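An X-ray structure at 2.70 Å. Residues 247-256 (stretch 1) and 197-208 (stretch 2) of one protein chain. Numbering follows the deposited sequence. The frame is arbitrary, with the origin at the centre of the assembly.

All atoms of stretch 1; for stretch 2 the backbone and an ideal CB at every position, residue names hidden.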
# COMPACT_ATOMS: atom_id res chain seq x y z
N PRO A 247 -3.57 -5.13 -19.10
CA PRO A 247 -4.21 -4.14 -19.97
C PRO A 247 -3.19 -3.16 -20.58
O PRO A 247 -2.21 -2.79 -19.94
CB PRO A 247 -5.19 -3.44 -19.03
CG PRO A 247 -5.53 -4.52 -18.05
CD PRO A 247 -4.19 -5.12 -17.76
N GLN A 248 -3.44 -2.75 -21.82
CA GLN A 248 -2.55 -1.83 -22.51
C GLN A 248 -3.31 -0.73 -23.23
O GLN A 248 -4.10 -0.99 -24.14
CB GLN A 248 -1.73 -2.58 -23.55
CG GLN A 248 -1.05 -3.83 -23.04
CD GLN A 248 -0.20 -4.46 -24.11
OE1 GLN A 248 0.70 -3.81 -24.64
NE2 GLN A 248 -0.47 -5.71 -24.45
N ALA A 249 -3.06 0.51 -22.82
CA ALA A 249 -3.71 1.66 -23.45
C ALA A 249 -2.61 2.62 -23.81
O ALA A 249 -1.61 2.74 -23.09
CB ALA A 249 -4.66 2.31 -22.47
N CYS A 250 -2.78 3.31 -24.91
CA CYS A 250 -1.74 4.22 -25.33
C CYS A 250 -2.24 5.63 -25.57
O CYS A 250 -3.37 5.82 -26.01
CB CYS A 250 -1.06 3.68 -26.58
SG CYS A 250 0.30 4.72 -27.10
N TYR A 251 -1.39 6.60 -25.29
CA TYR A 251 -1.76 7.99 -25.48
C TYR A 251 -0.59 8.67 -26.17
O TYR A 251 0.15 9.42 -25.54
CB TYR A 251 -2.03 8.65 -24.12
CG TYR A 251 -3.10 9.72 -24.13
CD1 TYR A 251 -4.42 9.42 -23.76
CD2 TYR A 251 -2.80 11.03 -24.49
CE1 TYR A 251 -5.42 10.41 -23.76
CE2 TYR A 251 -3.78 12.03 -24.50
CZ TYR A 251 -5.09 11.72 -24.14
OH TYR A 251 -6.05 12.71 -24.18
N SER A 252 -0.41 8.40 -27.45
CA SER A 252 0.69 8.99 -28.20
C SER A 252 0.30 10.38 -28.68
O SER A 252 -0.46 10.53 -29.65
CB SER A 252 1.04 8.13 -29.40
OG SER A 252 -0.04 8.09 -30.30
N GLY A 253 0.83 11.40 -28.01
CA GLY A 253 0.54 12.77 -28.39
C GLY A 253 1.75 13.50 -28.94
O GLY A 253 1.63 14.65 -29.37
N GLY A 254 2.91 12.85 -28.93
CA GLY A 254 4.13 13.47 -29.42
C GLY A 254 4.00 14.11 -30.79
O GLY A 254 3.10 13.76 -31.55
N PRO A 255 4.89 15.06 -31.13
CA PRO A 255 4.81 15.70 -32.44
C PRO A 255 5.09 14.72 -33.59
O PRO A 255 4.49 14.83 -34.66
CB PRO A 255 5.85 16.82 -32.34
CG PRO A 255 6.88 16.22 -31.44
CD PRO A 255 6.05 15.54 -30.37
N GLY A 256 5.97 13.76 -33.35
CA GLY A 256 6.31 12.79 -34.38
C GLY A 256 5.62 11.44 -34.25
O GLY A 256 4.59 11.31 -33.60
N UNK A 197 3.12 0.82 -34.81
CA UNK A 197 3.19 2.24 -35.14
C UNK A 197 1.98 3.03 -34.66
O UNK A 197 0.84 2.71 -34.99
CB UNK A 197 3.34 2.41 -36.65
N UNK A 198 2.26 4.09 -33.91
CA UNK A 198 1.22 4.98 -33.39
C UNK A 198 1.43 6.40 -33.94
O UNK A 198 2.46 7.02 -33.71
CB UNK A 198 1.23 4.99 -31.86
N UNK A 199 0.43 6.89 -34.67
CA UNK A 199 0.47 8.24 -35.21
C UNK A 199 0.21 9.19 -34.05
O UNK A 199 -0.41 8.80 -33.06
CB UNK A 199 -0.55 8.43 -36.34
N UNK A 200 0.66 10.44 -34.17
CA UNK A 200 0.47 11.44 -33.11
C UNK A 200 -1.00 11.75 -32.86
O UNK A 200 -1.34 12.71 -32.17
CB UNK A 200 1.21 12.73 -33.47
N UNK A 201 -1.87 10.92 -33.43
CA UNK A 201 -3.30 11.11 -33.29
C UNK A 201 -3.82 11.22 -31.87
O UNK A 201 -3.32 11.98 -31.04
CB UNK A 201 -4.02 9.95 -33.98
N UNK A 202 -4.85 10.42 -31.59
CA UNK A 202 -5.48 10.44 -30.29
C UNK A 202 -5.17 9.27 -29.38
O UNK A 202 -4.05 8.74 -29.36
CB UNK A 202 -7.00 10.52 -30.48
N UNK A 203 -6.18 8.88 -28.62
CA UNK A 203 -6.07 7.80 -27.66
C UNK A 203 -6.26 6.42 -28.27
O UNK A 203 -6.84 6.27 -29.35
CB UNK A 203 -7.09 8.01 -26.54
N UNK A 204 -5.77 5.41 -27.55
CA UNK A 204 -5.90 4.03 -27.95
C UNK A 204 -6.24 3.22 -26.71
O UNK A 204 -5.36 2.66 -26.05
CB UNK A 204 -4.63 3.52 -28.62
N UNK A 205 -7.53 3.15 -26.37
CA UNK A 205 -8.03 2.42 -25.21
C UNK A 205 -7.65 0.95 -25.15
O UNK A 205 -7.54 0.39 -24.06
CB UNK A 205 -9.56 2.53 -25.17
N UNK A 206 -7.45 0.32 -26.30
CA UNK A 206 -7.06 -1.08 -26.31
C UNK A 206 -5.88 -1.26 -27.26
O UNK A 206 -6.06 -1.44 -28.47
CB UNK A 206 -8.23 -1.97 -26.72
N UNK A 207 -4.67 -1.21 -26.71
CA UNK A 207 -3.48 -1.35 -27.53
C UNK A 207 -2.82 -2.70 -27.39
O UNK A 207 -1.73 -2.93 -27.93
CB UNK A 207 -2.47 -0.25 -27.18
N UNK A 208 -3.47 -3.60 -26.66
CA UNK A 208 -2.94 -4.94 -26.45
C UNK A 208 -2.97 -5.67 -27.79
O UNK A 208 -3.98 -5.66 -28.48
CB UNK A 208 -3.74 -5.70 -25.39

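Stretch 1 runs as a strand from Q248 to Y251 and then turns through S252 and two glycines; stretch 2 passes it in the antiparallel sense, and its positions differ widely in how far that neighbour constrains them.

Position 197 lies beyond the reach of stretch 1, which therefore says nothing about its side chain; the residue is N197, whose amide is hydrogen-bonded elsewhere in the structure. At 198 the CA-to-CB bond points toward stretch 1, and the ideal CB lies 3.7 Å from S252 OG and 4.9 Å from C250 SG. The thiol of C250 suits an apolar group, aliphatic or aromatic, and the hydroxyl of S252 beside CB does not forbid one. The residue is F198. Its ring lies flat beneath the sulfur, with C250 SG 4.0 Å from the ring centroid and 12° off the normal, while F198 CE2 packs at 3.7 Å against C250 CB.

Position 199 points away and tolerates almost anything, polar residues included. Its carbonyl matters more: S252 OG donates a hydrogen bond to the backbone O of 199 at 2.9 Å, an interaction that any residue could offer. The deposited side chain, E199, stays clear of stretch 1.

At 200, phi of -63° is compatible with proline, and the CB direction is sideways. The ideal CB falls only 2.9 Å from G254 O, so CB itself is crowded and the site leaves little room near it. The residue is P200, and its CB sits 3.0 Å from G254 O, a tight contact, and 3.6 Å from G256 O.

Positions 201 and 202 have phi/psi of -55/-129 and -105/-144, and at both a CB would point away from stretch 1. The backbone decides more than the neighbour does: the angles at 201 lie outside the regions favoured by residues with a CB, so glycine is the natural choice, whereas those at 202 lie toward the edge of the extended region, where glycine is comfortable but others are less clearly excluded, and there is room for a CB. Both are glycines, G201 and G202.

At 203 the ideal CB lies 4.0 Å from Y251 CE1, on the same side of the sheet as the tyrosine. A branched aliphatic or another apolar group would fit; V203 brings CG2 to 3.2 Å from Y251 CE1, a tight contact.

Position 204 pairs with C250 through two backbone hydrogen bonds: the N of 204 donates to C250 O and C250 N donates to the O of 204, both at 2.9 Å. These do not depend on the side chain, but the CB shares the face of C250, where aliphatic residues would suit. I204 places its CB 4.1 Å from C250 CB, and I204 O also receives a CA-H...O contact from A249 CA at 3.2 Å.

Positions 205 and 206 point away, leaving the choice open, although phi of -56° at 205 would admit proline. They are P205 and F206.

At 207 the CB points toward stretch 1, 3.5 Å from Q248 O and 4.2 Å from C250 CB, so a small side chain is the easiest fit. A207 meets this with a methyl, and A207 N donates to Q248 O at 2.6 Å.

Finally, at 208 the ideal CB is 3.4 Å from Q248 NE2, a donor that an acidic or amide side chain could meet. E208 does so weakly, its OE2 accepting from Q248 NE2 at 3.3 Å.

Stretch 2, residues 197-208: NFEPGGVIPFAE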
# COMPACT_ATOMS: atom_id res chain seq x y z
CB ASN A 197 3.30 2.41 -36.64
CG ASN A 197 4.22 1.42 -37.27
OD1 ASN A 197 5.39 1.32 -36.92
ND2 ASN A 197 3.69 0.66 -38.21
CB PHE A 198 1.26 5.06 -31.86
CG PHE A 198 0.74 3.84 -31.17
CD1 PHE A 198 1.59 2.79 -30.85
CD2 PHE A 198 -0.60 3.74 -30.83
CE1 PHE A 198 1.12 1.66 -30.18
CE2 PHE A 198 -1.09 2.62 -30.16
CZ PHE A 198 -0.23 1.57 -29.84
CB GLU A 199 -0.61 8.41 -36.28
CG GLU A 199 -0.27 7.80 -37.61
CD GLU A 199 0.89 8.51 -38.28
OE1 GLU A 199 0.74 9.71 -38.61
OE2 GLU A 199 1.95 7.88 -38.49
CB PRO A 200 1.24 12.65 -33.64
CG PRO A 200 1.09 12.51 -35.11
CD PRO A 200 1.32 11.04 -35.34
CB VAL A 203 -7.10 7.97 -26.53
CG1 VAL A 203 -6.65 7.19 -25.29
CG2 VAL A 203 -7.29 9.45 -26.22
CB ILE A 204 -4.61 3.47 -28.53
CG1 ILE A 204 -4.16 4.31 -29.72
CG2 ILE A 204 -4.82 2.03 -28.93
CD1 ILE A 204 -3.47 5.60 -29.32
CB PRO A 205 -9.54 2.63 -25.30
CG PRO A 205 -9.76 2.79 -26.76
CD PRO A 205 -8.65 3.70 -27.15
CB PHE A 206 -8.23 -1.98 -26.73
CG PHE A 206 -9.43 -1.88 -25.83
CD1 PHE A 206 -10.35 -0.84 -25.98
CD2 PHE A 206 -9.64 -2.82 -24.82
CE1 PHE A 206 -11.46 -0.74 -25.14
CE2 PHE A 206 -10.75 -2.73 -23.97
CZ PHE A 206 -11.66 -1.69 -24.14
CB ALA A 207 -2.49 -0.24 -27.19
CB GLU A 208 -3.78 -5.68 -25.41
CG GLU A 208 -3.22 -7.04 -24.96
CD GLU A 208 -3.52 -7.36 -23.49
OE1 GLU A 208 -4.72 -7.32 -23.10
OE2 GLU A 208 -2.57 -7.66 -22.73
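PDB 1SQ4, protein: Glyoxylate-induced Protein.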